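Local coordinates for protein Agap007691-pb (Anopheles gambiae, PDB 5C98) that is of unknown function but belongs to the serpin family, many of whose members inhibit serine proteases, at residues 50-55 / 69-75; 79-83 / 119-123. All blocks are in the same frame, centred on the assembly; numbering follows the deposited sequence. Where two conformers were deposited one is given.

In the fold
Both contacts lie in the helical part of the serpin fold, on the same side of the chain's centre and each about 20 Å from it. Their own centres are about 11 Å apart. Along the chain they come in series: contact 1 ties residues 50-55 to the loop that leads into helix 75-89, and contact 2 joins that same helix to the loop before strand 124-128. They pack directly on each other. Met52 O is 3.4 Å from Phe121 CE2, and Pro55 CG is 3.5 Å from Ile79 CG1. Met52 CG also approaches Gln82 NE2, at 3.6 Å. By analogy with other serpins, the reactive-centre loop should follow strand 320-328, partly unmodelled (335-343); neither contact includes it.

Contact 1: 50-55 / 69-75; sequences LSMFYP and FGLPEDV
Residues 50-55 continue from helix 43-51 into a type I turn, Ser51 to Tyr54, then a 3-10 segment. Phe53 N hydrogen-bonds to Leu50 O and Tyr54 N to Ser51 O, both at 3.0 Å. Gly70 leaves helix 59-69 with positive phi (71/27). Leu71 and Pro72 are extended (psi near 145°), and Asp74 is the N-cap of the next helix, its OD1 hydrogen-bonded to Ala77 N. CA atoms lie 8.0 Å apart for Ser51 and Leu71, and 6.0 Å for Pro55 and Val75.

One hydrogen bond crosses the contact: Tyr54 OH donates to Pro72 O at 2.6 Å. Tyr54 has chi1 t, carrying its ring out to this loop. Its hydroxyl is also hydrogen-bonded to Gln66.

The remaining contacts are mainly apolar. Leu71 (m, t) makes a CH-pi contact, with CD1 3.8 Å from the Tyr54 ring centroid and 20° off the normal. Val75 CG1 packs 3.6 Å from Pro55 CB, and Val75 CG2 is 3.9 Å from Tyr54 CE2. Leu50 CD2 meets the edge of the Phe69 ring, 4.0 Å from CZ. Leu71 CD1 lies 3.5 Å from Ser51 OG, which is hydrogen-bonded to Arg47 O.

Here the turn and 3-10 segment pack against the loop connecting helices 59-69 and 75-89, in the serpin helical region. Phe65 of helix 59-69 touches Leu50, Tyr54 and Leu71. Helix 75-89 meets Tyr54 through Ala78, and helix 111-119 meets Pro55 through Leu116.

Contact 2: 79-83 / 119-123; sequences IEQQQ and RTFQT
Residues 79-83 form regular alpha-helix, with Gln83 N hydrogen-bonded to Ile79 O at 3.0 Å. Residues 119-123 form no regular helix or strand. Thr120 has phi/psi -127/-63, Phe121 is extended at -78/151, and Gln122 follows at -83/91. The CA atoms come closest at Gln83 and Phe121, 6.3 Å apart.

Gln83 makes the direct hydrogen bond. Its CA-to-CB bond points sideways, but chi1 m and chi2 t bring the amide across to Thr120. Gln83 NE2 donates to Thr120 O at 3.2 Å with an N-H...O angle of 142°. Gln83 NE2 also lies 3.3 Å from Thr120 CG2, while Thr120 OG1 is hydrogen-bonded to Arg115 O.

In the serpin fold this contact joins helix 75-89, the counterpart of helix D, to the connection between helix 111-119 and strand 124-128. That strand pairs in parallel with strand 95-104.

Phe121 (chi1 m) turns its ring to the helix. Ile79 CG2 packs 4.0 Å from Phe121 CE1 and 4.1 Å from Thr120 CG2. Gln82 OE1 comes within 3.1 Å of Phe121 CD1, and Gln83 CG is 4.2 Å from that atom. Leu116 touches both Ile79 and Phe121.

Waters 1 and 2 link the two ends of the Gln82 amide to the Gln122 backbone. Water 1 donates to Gln82 OE1 (2.7 Å) and accepts from Gln122 N (2.9 Å). Water 2 accepts from Gln82 NE2 (3.0 Å) and donates to Gln122 O (2.8 Å). Gln82 NE2 is also hydrogen-bonded to Leu48 O. Water 3 joins the helix backbone to the Gln122 side chain, donating to Gln83 O (2.7 Å) and Gln122 OE1 (2.9 Å).

Contact 1: 50-55 / 69-75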
ATOM      1  N   LEU A  50       7.017  -4.751  -9.241  1.00 14.41           N
ATOM      2  CA  LEU A  50       6.801  -5.455 -10.487  0.50 15.42           C
ATOM      3  C   LEU A  50       7.725  -4.937 -11.585  1.00 16.26           C
ATOM      4  O   LEU A  50       8.118  -5.700 -12.476  1.00 17.07           O
ATOM      5  CB  LEU A  50       5.315  -5.348 -10.842  0.50 18.27           C
ATOM      6  CG  LEU A  50       4.744  -6.270 -11.899  0.50 16.23           C
ATOM      7  CD1 LEU A  50       5.135  -7.724 -11.656  0.50 14.92           C
ATOM      8  CD2 LEU A  50       3.234  -6.109 -11.938  0.50 15.90           C
ATOM      9  N   SER A  51       8.079  -3.665 -11.536  1.00 15.38           N
ATOM     10  CA  SER A  51       8.944  -3.055 -12.539  0.50 16.39           C
ATOM     11  C   SER A  51      10.301  -3.735 -12.621  1.00 15.80           C
ATOM     12  O   SER A  51      10.986  -3.622 -13.647  1.00 17.47           O
ATOM     13  CB  SER A  51       9.178  -1.579 -12.194  0.50 18.88           C
ATOM     14  OG  SER A  51       8.101  -0.771 -12.597  0.50 21.04           O
ATOM     15  N   MET A  52      10.744  -4.391 -11.541  1.00 15.53           N
ATOM     16  CA  MET A  52      12.025  -5.102 -11.579  1.00 14.06           C
ATOM     17  C   MET A  52      12.028  -6.154 -12.672  1.00 17.06           C
ATOM     18  O   MET A  52      13.086  -6.494 -13.199  1.00 16.70           O
ATOM     19  CB  MET A  52      12.320  -5.759 -10.224  1.00 14.77           C
ATOM     20  CG  MET A  52      12.378  -4.801  -9.060  1.00 15.96           C
ATOM     21  SD  MET A  52      13.064  -5.548  -7.570  1.00 17.54           S
ATOM     22  CE  MET A  52      11.770  -6.733  -7.182  1.00 17.87           C
ATOM     23  N   PHE A  53      10.860  -6.692 -13.017  1.00 16.40           N
ATOM     24  CA  PHE A  53      10.799  -7.705 -14.063  1.00 15.91           C
ATOM     25  C   PHE A  53      10.700  -7.118 -15.465  1.00 17.79           C
ATOM     26  O   PHE A  53      10.820  -7.859 -16.439  1.00 17.73           O
ATOM     27  CB  PHE A  53       9.606  -8.620 -13.779  1.00 18.74           C
ATOM     28  CG  PHE A  53       9.759  -9.387 -12.515  1.00 18.43           C
ATOM     29  CD1 PHE A  53      10.402 -10.603 -12.523  1.00 20.34           C
ATOM     30  CD2 PHE A  53       9.343  -8.855 -11.297  1.00 19.86           C
ATOM     31  CE1 PHE A  53      10.578 -11.318 -11.351  1.00 22.89           C
ATOM     32  CE2 PHE A  53       9.535  -9.565 -10.112  1.00 22.95           C
ATOM     33  CZ  PHE A  53      10.150 -10.795 -10.150  1.00 19.89           C
ATOM     34  N   TYR A  54      10.480  -5.809 -15.602  1.00 16.41           N
ATOM     35  CA  TYR A  54      10.332  -5.217 -16.927  1.00 17.08           C
ATOM     36  C   TYR A  54      11.501  -5.487 -17.849  1.00 17.59           C
ATOM     37  O   TYR A  54      11.259  -5.810 -19.019  1.00 18.70           O
ATOM     38  CB  TYR A  54      10.117  -3.716 -16.743  1.00 19.14           C
ATOM     39  CG  TYR A  54       9.976  -2.864 -17.982  1.00 17.53           C
ATOM     40  CD1 TYR A  54       8.885  -3.023 -18.829  1.00 18.05           C
ATOM     41  CD2 TYR A  54      10.858  -1.833 -18.233  1.00 18.89           C
ATOM     42  CE1 TYR A  54       8.714  -2.218 -19.911  1.00 20.85           C
ATOM     43  CE2 TYR A  54      10.707  -1.022 -19.320  1.00 20.32           C
ATOM     44  CZ  TYR A  54       9.625  -1.209 -20.155  1.00 19.95           C
ATOM     45  OH  TYR A  54       9.440  -0.391 -21.246  1.00 23.19           O
ATOM     46  N   PRO A  55      12.756  -5.402 -17.408  1.00 17.36           N
ATOM     47  CA  PRO A  55      13.865  -5.701 -18.330  1.00 18.16           C
ATOM     48  C   PRO A  55      13.909  -7.150 -18.788  1.00 22.49           C
ATOM     49  O   PRO A  55      14.582  -7.439 -19.785  1.00 25.35           O
ATOM     50  CB  PRO A  55      15.114  -5.335 -17.511  1.00 20.44           C
ATOM     51  CG  PRO A  55      14.617  -4.524 -16.370  1.00 25.54           C
ATOM     52  CD  PRO A  55      13.246  -4.970 -16.090  1.00 17.99           C
ATOM     53  N   PHE A  69       1.971   1.553 -15.923  1.00 19.04           N
ATOM     54  CA  PHE A  69       2.853   2.296 -15.040  1.00 17.59           C
ATOM     55  C   PHE A  69       3.579   3.444 -15.726  1.00 24.68           C
ATOM     56  O   PHE A  69       4.272   4.204 -15.046  1.00 23.07           O
ATOM     57  CB  PHE A  69       3.933   1.359 -14.462  1.00 16.14           C
ATOM     58  CG  PHE A  69       3.400   0.100 -13.805  1.00 17.50           C
ATOM     59  CD1 PHE A  69       2.334   0.150 -12.915  1.00 20.28           C
ATOM     60  CD2 PHE A  69       3.988  -1.139 -14.081  1.00 19.64           C
ATOM     61  CE1 PHE A  69       1.876  -0.998 -12.326  1.00 17.61           C
ATOM     62  CE2 PHE A  69       3.517  -2.293 -13.528  1.00 18.66           C
ATOM     63  CZ  PHE A  69       2.456  -2.221 -12.615  1.00 21.33           C
ATOM     64  N   GLY A  70       3.486   3.572 -17.048  1.00 18.64           N
ATOM     65  CA  GLY A  70       4.220   4.607 -17.750  1.00 22.02           C
ATOM     66  C   GLY A  70       5.715   4.386 -17.808  1.00 26.63           C
ATOM     67  O   GLY A  70       6.470   5.353 -17.937  1.00 27.54           O
ATOM     68  N   LEU A  71       6.169   3.140 -17.742  1.00 22.26           N
ATOM     69  CA  LEU A  71       7.602   2.874 -17.751  1.00 21.49           C
ATOM     70  C   LEU A  71       8.235   3.336 -19.064  1.00 23.39           C
ATOM     71  O   LEU A  71       7.610   3.229 -20.131  1.00 24.56           O
ATOM     72  CB  LEU A  71       7.856   1.379 -17.585  1.00 17.99           C
ATOM     73  CG  LEU A  71       7.323   0.753 -16.318  1.00 19.35           C
ATOM     74  CD1 LEU A  71       7.961  -0.626 -16.088  1.00 20.05           C
ATOM     75  CD2 LEU A  71       7.541   1.640 -15.076  1.00 18.55           C
ATOM     76  N   PRO A  72       9.474   3.835 -19.026  1.00 23.35           N
ATOM     77  CA  PRO A  72      10.170   4.215 -20.262  1.00 24.40           C
ATOM     78  C   PRO A  72      10.357   3.038 -21.207  1.00 29.25           C
ATOM     79  O   PRO A  72      10.627   1.910 -20.784  1.00 25.14           O
ATOM     80  CB  PRO A  72      11.528   4.722 -19.758  1.00 26.94           C
ATOM     81  CG  PRO A  72      11.278   5.182 -18.388  1.00 28.85           C
ATOM     82  CD  PRO A  72      10.222   4.253 -17.826  1.00 23.09           C
ATOM     83  N   GLU A  73      10.258   3.325 -22.508  1.00 25.02           N
ATOM     84  CA  GLU A  73      10.631   2.339 -23.516  1.00 24.13           C
ATOM     85  C   GLU A  73      12.122   2.046 -23.491  1.00 27.54           C
ATOM     86  O   GLU A  73      12.550   0.975 -23.931  1.00 33.63           O
ATOM     87  CB  GLU A  73      10.230   2.828 -24.900  1.00 34.78           C
ATOM     88  CG  GLU A  73       8.740   2.799 -25.124  1.00 33.14           C
ATOM     89  CD  GLU A  73       8.389   2.954 -26.597  1.00 51.99           C
ATOM     90  OE1 GLU A  73       8.749   3.993 -27.190  1.00 46.58           O
ATOM     91  OE2 GLU A  73       7.774   2.024 -27.165  1.00 57.41           O
ATOM     92  N   ASP A  74      12.927   2.998 -23.028  1.00 26.74           N
ATOM     93  CA  ASP A  74      14.362   2.803 -22.830  1.00 24.48           C
ATOM     94  C   ASP A  74      14.485   1.988 -21.551  1.00 27.77           C
ATOM     95  O   ASP A  74      14.315   2.521 -20.456  1.00 23.27           O
ATOM     96  CB  ASP A  74      15.003   4.172 -22.667  1.00 25.33           C
ATOM     97  CG  ASP A  74      16.461   4.121 -22.336  1.00 24.46           C
ATOM     98  OD1 ASP A  74      16.999   3.040 -22.084  1.00 26.19           O
ATOM     99  OD2 ASP A  74      17.084   5.218 -22.352  1.00 30.05           O
ATOM    100  N   VAL A  75      14.768   0.691 -21.693  1.00 26.76           N
ATOM    101  CA  VAL A  75      14.792  -0.210 -20.545  1.00 27.24           C
ATOM    102  C   VAL A  75      15.897   0.180 -19.577  1.00 24.20           C
ATOM    103  O   VAL A  75      15.724   0.086 -18.352  1.00 24.72           O
ATOM    104  CB  VAL A  75      14.921  -1.668 -21.016  1.00 29.98           C
ATOM    105  CG1 VAL A  75      15.211  -2.588 -19.855  1.00 32.93           C
ATOM    106  CG2 VAL A  75      13.632  -2.093 -21.695  1.00 35.96           C
TER

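Contact 2: 79-83 / 119-123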
ATOM      1  N   ILE A  79      15.281   0.969 -15.583  1.00 19.48           N
ATOM      2  CA  ILE A  79      15.997   0.383 -14.449  1.00 20.47           C
ATOM      3  C   ILE A  79      16.482   1.489 -13.527  1.00 23.02           C
ATOM      4  O   ILE A  79      16.292   1.435 -12.309  1.00 20.61           O
ATOM      5  CB  ILE A  79      17.161  -0.492 -14.959  1.00 20.20           C
ATOM      6  CG1 ILE A  79      16.607  -1.760 -15.609  1.00 20.51           C
ATOM      7  CG2 ILE A  79      18.122  -0.850 -13.829  1.00 23.06           C
ATOM      8  CD1 ILE A  79      17.646  -2.513 -16.423  1.00 20.75           C
ATOM      9  N   GLU A  80      17.143   2.502 -14.098  1.00 21.86           N
ATOM     10  CA  GLU A  80      17.648   3.601 -13.275  1.00 21.64           C
ATOM     11  C   GLU A  80      16.513   4.315 -12.553  1.00 21.18           C
ATOM     12  O   GLU A  80      16.662   4.724 -11.390  1.00 21.35           O
ATOM     13  CB  GLU A  80      18.429   4.585 -14.140  1.00 23.88           C
ATOM     14  CG  GLU A  80      19.744   4.008 -14.663  1.00 29.09           C
ATOM     15  CD  GLU A  80      20.687   5.059 -15.239  1.00 44.76           C
ATOM     16  OE1 GLU A  80      20.233   6.178 -15.554  1.00 46.85           O
ATOM     17  OE2 GLU A  80      21.892   4.759 -15.368  1.00 54.44           O
ATOM     18  N   GLN A  81      15.376   4.484 -13.227  1.00 19.24           N
ATOM     19  CA  GLN A  81      14.224   5.125 -12.596  1.00 19.46           C
ATOM     20  C   GLN A  81      13.717   4.286 -11.423  1.00 18.63           C
ATOM     21  O   GLN A  81      13.435   4.812 -10.339  1.00 19.99           O
ATOM     22  CB  GLN A  81      13.125   5.343 -13.638  1.00 19.67           C
ATOM     23  CG  GLN A  81      11.800   5.896 -13.095  1.00 24.78           C
ATOM     24  CD  GLN A  81      10.655   5.804 -14.111  1.00 21.43           C
ATOM     25  OE1 GLN A  81       9.952   4.808 -14.187  1.00 22.58           O
ATOM     26  NE2 GLN A  81      10.498   6.844 -14.910  1.00 29.35           N
ATOM     27  N   GLN A  82      13.582   2.981 -11.622  1.00 18.08           N
ATOM     28  CA  GLN A  82      13.106   2.133 -10.538  1.00 16.68           C
ATOM     29  C   GLN A  82      14.029   2.269  -9.335  1.00 17.36           C
ATOM     30  O   GLN A  82      13.565   2.410  -8.202  1.00 17.31           O
ATOM     31  CB  GLN A  82      13.035   0.680 -11.006  1.00 18.57           C
ATOM     32  CG  GLN A  82      12.272  -0.255 -10.078  1.00 17.91           C
ATOM     33  CD  GLN A  82      13.056  -0.706  -8.865  1.00 17.60           C
ATOM     34  OE1 GLN A  82      14.269  -0.531  -8.776  1.00 17.79           O
ATOM     35  NE2 GLN A  82      12.370  -1.329  -7.945  1.00 17.32           N
ATOM     36  N   GLN A  83      15.337   2.268  -9.579  1.00 17.60           N
ATOM     37  CA  GLN A  83      16.302   2.314  -8.483  1.00 17.24           C
ATOM     38  C   GLN A  83      16.149   3.603  -7.694  1.00 18.50           C
ATOM     39  O   GLN A  83      16.181   3.603  -6.464  1.00 19.35           O
ATOM     40  CB  GLN A  83      17.726   2.208  -9.035  1.00 19.57           C
ATOM     41  CG  GLN A  83      18.106   0.835  -9.527  1.00 21.79           C
ATOM     42  CD  GLN A  83      19.486   0.811 -10.138  1.00 22.85           C
ATOM     43  OE1 GLN A  83      19.733   1.421 -11.179  1.00 28.53           O
ATOM     44  NE2 GLN A  83      20.409   0.157  -9.460  1.00 28.26           N
ATOM     45  N   ARG A 119      22.483  -7.886  -7.834  1.00 24.83           N
ATOM     46  CA  ARG A 119      23.532  -6.878  -7.846  1.00 30.24           C
ATOM     47  C   ARG A 119      23.093  -5.507  -8.343  1.00 29.82           C
ATOM     48  O   ARG A 119      23.942  -4.623  -8.454  1.00 37.72           O
ATOM     49  CB  ARG A 119      24.762  -7.373  -8.654  1.00 30.28           C
ATOM     50  CG  ARG A 119      25.191  -8.818  -8.290  1.00 34.31           C
ATOM     51  CD  ARG A 119      26.513  -9.283  -8.947  1.00 30.91           C
ATOM     52  NE  ARG A 119      26.473  -9.230 -10.407  1.00 38.10           N
ATOM     53  CZ  ARG A 119      26.129 -10.239 -11.205  1.00 36.55           C
ATOM     54  NH1 ARG A 119      25.786 -11.420 -10.711  1.00 45.83           N
ATOM     55  NH2 ARG A 119      26.139 -10.064 -12.520  1.00 46.31           N
ATOM     56  N   THR A 120      21.802  -5.293  -8.634  1.00 23.85           N
ATOM     57  CA  THR A 120      21.320  -3.995  -9.107  1.00 23.49           C
ATOM     58  C   THR A 120      20.151  -3.493  -8.256  1.00 25.26           C
ATOM     59  O   THR A 120      20.245  -2.444  -7.612  1.00 28.02           O
ATOM     60  CB  THR A 120      20.883  -4.062 -10.579  1.00 23.00           C
ATOM     61  OG1 THR A 120      21.907  -4.689 -11.362  1.00 25.38           O
ATOM     62  CG2 THR A 120      20.622  -2.680 -11.114  1.00 30.76           C
ATOM     63  N   PHE A 121      19.040  -4.222  -8.254  1.00 19.46           N
ATOM     64  CA  PHE A 121      17.847  -3.759  -7.559  1.00 19.16           C
ATOM     65  C   PHE A 121      17.970  -3.983  -6.060  1.00 18.70           C
ATOM     66  O   PHE A 121      18.651  -4.901  -5.598  1.00 20.77           O
ATOM     67  CB  PHE A 121      16.617  -4.520  -8.062  1.00 18.41           C
ATOM     68  CG  PHE A 121      16.217  -4.189  -9.465  1.00 17.43           C
ATOM     69  CD1 PHE A 121      16.045  -2.862  -9.883  1.00 20.28           C
ATOM     70  CD2 PHE A 121      15.999  -5.203 -10.367  1.00 19.56           C
ATOM     71  CE1 PHE A 121      15.664  -2.587 -11.199  1.00 19.85           C
ATOM     72  CE2 PHE A 121      15.620  -4.927 -11.649  1.00 18.70           C
ATOM     73  CZ  PHE A 121      15.442  -3.633 -12.061  1.00 21.69           C
ATOM     74  N   GLN A 122      17.295  -3.120  -5.305  1.00 17.98           N
ATOM     75  CA  GLN A 122      17.161  -3.212  -3.850  1.00 18.43           C
ATOM     76  C   GLN A 122      16.028  -4.191  -3.587  1.00 17.10           C
ATOM     77  O   GLN A 122      14.851  -3.827  -3.555  1.00 18.37           O
ATOM     78  CB  GLN A 122      16.865  -1.811  -3.332  1.00 22.11           C
ATOM     79  CG  GLN A 122      16.589  -1.560  -1.900  1.00 36.84           C
ATOM     80  CD  GLN A 122      16.319  -0.059  -1.681  1.00 41.63           C
ATOM     81  OE1 GLN A 122      16.678   0.798  -2.519  1.00 34.20           O
ATOM     82  NE2 GLN A 122      15.677   0.260  -0.571  1.00 40.09           N
ATOM     83  N   THR A 123      16.399  -5.461  -3.453  1.00 17.49           N
ATOM     84  CA  THR A 123      15.458  -6.546  -3.243  1.00 17.28           C
ATOM     85  C   THR A 123      16.252  -7.721  -2.693  1.00 18.95           C
ATOM     86  O   THR A 123      17.481  -7.686  -2.614  1.00 20.37           O
ATOM     87  CB  THR A 123      14.703  -6.905  -4.542  1.00 16.93           C
ATOM     88  OG1 THR A 123      13.596  -7.754  -4.225  1.00 17.71           O
ATOM     89  CG2 THR A 123      15.588  -7.610  -5.558  1.00 18.68           C
TER
HETATM   90  O   HOH W   1      15.865  -0.939  -6.606  1.00 20.14           O
HETATM   91  O   HOH W   2      13.603  -2.075  -5.285  1.00 26.05           O
HETATM   92  O   HOH W   3      16.964   1.257  -5.323  1.00 22.38           O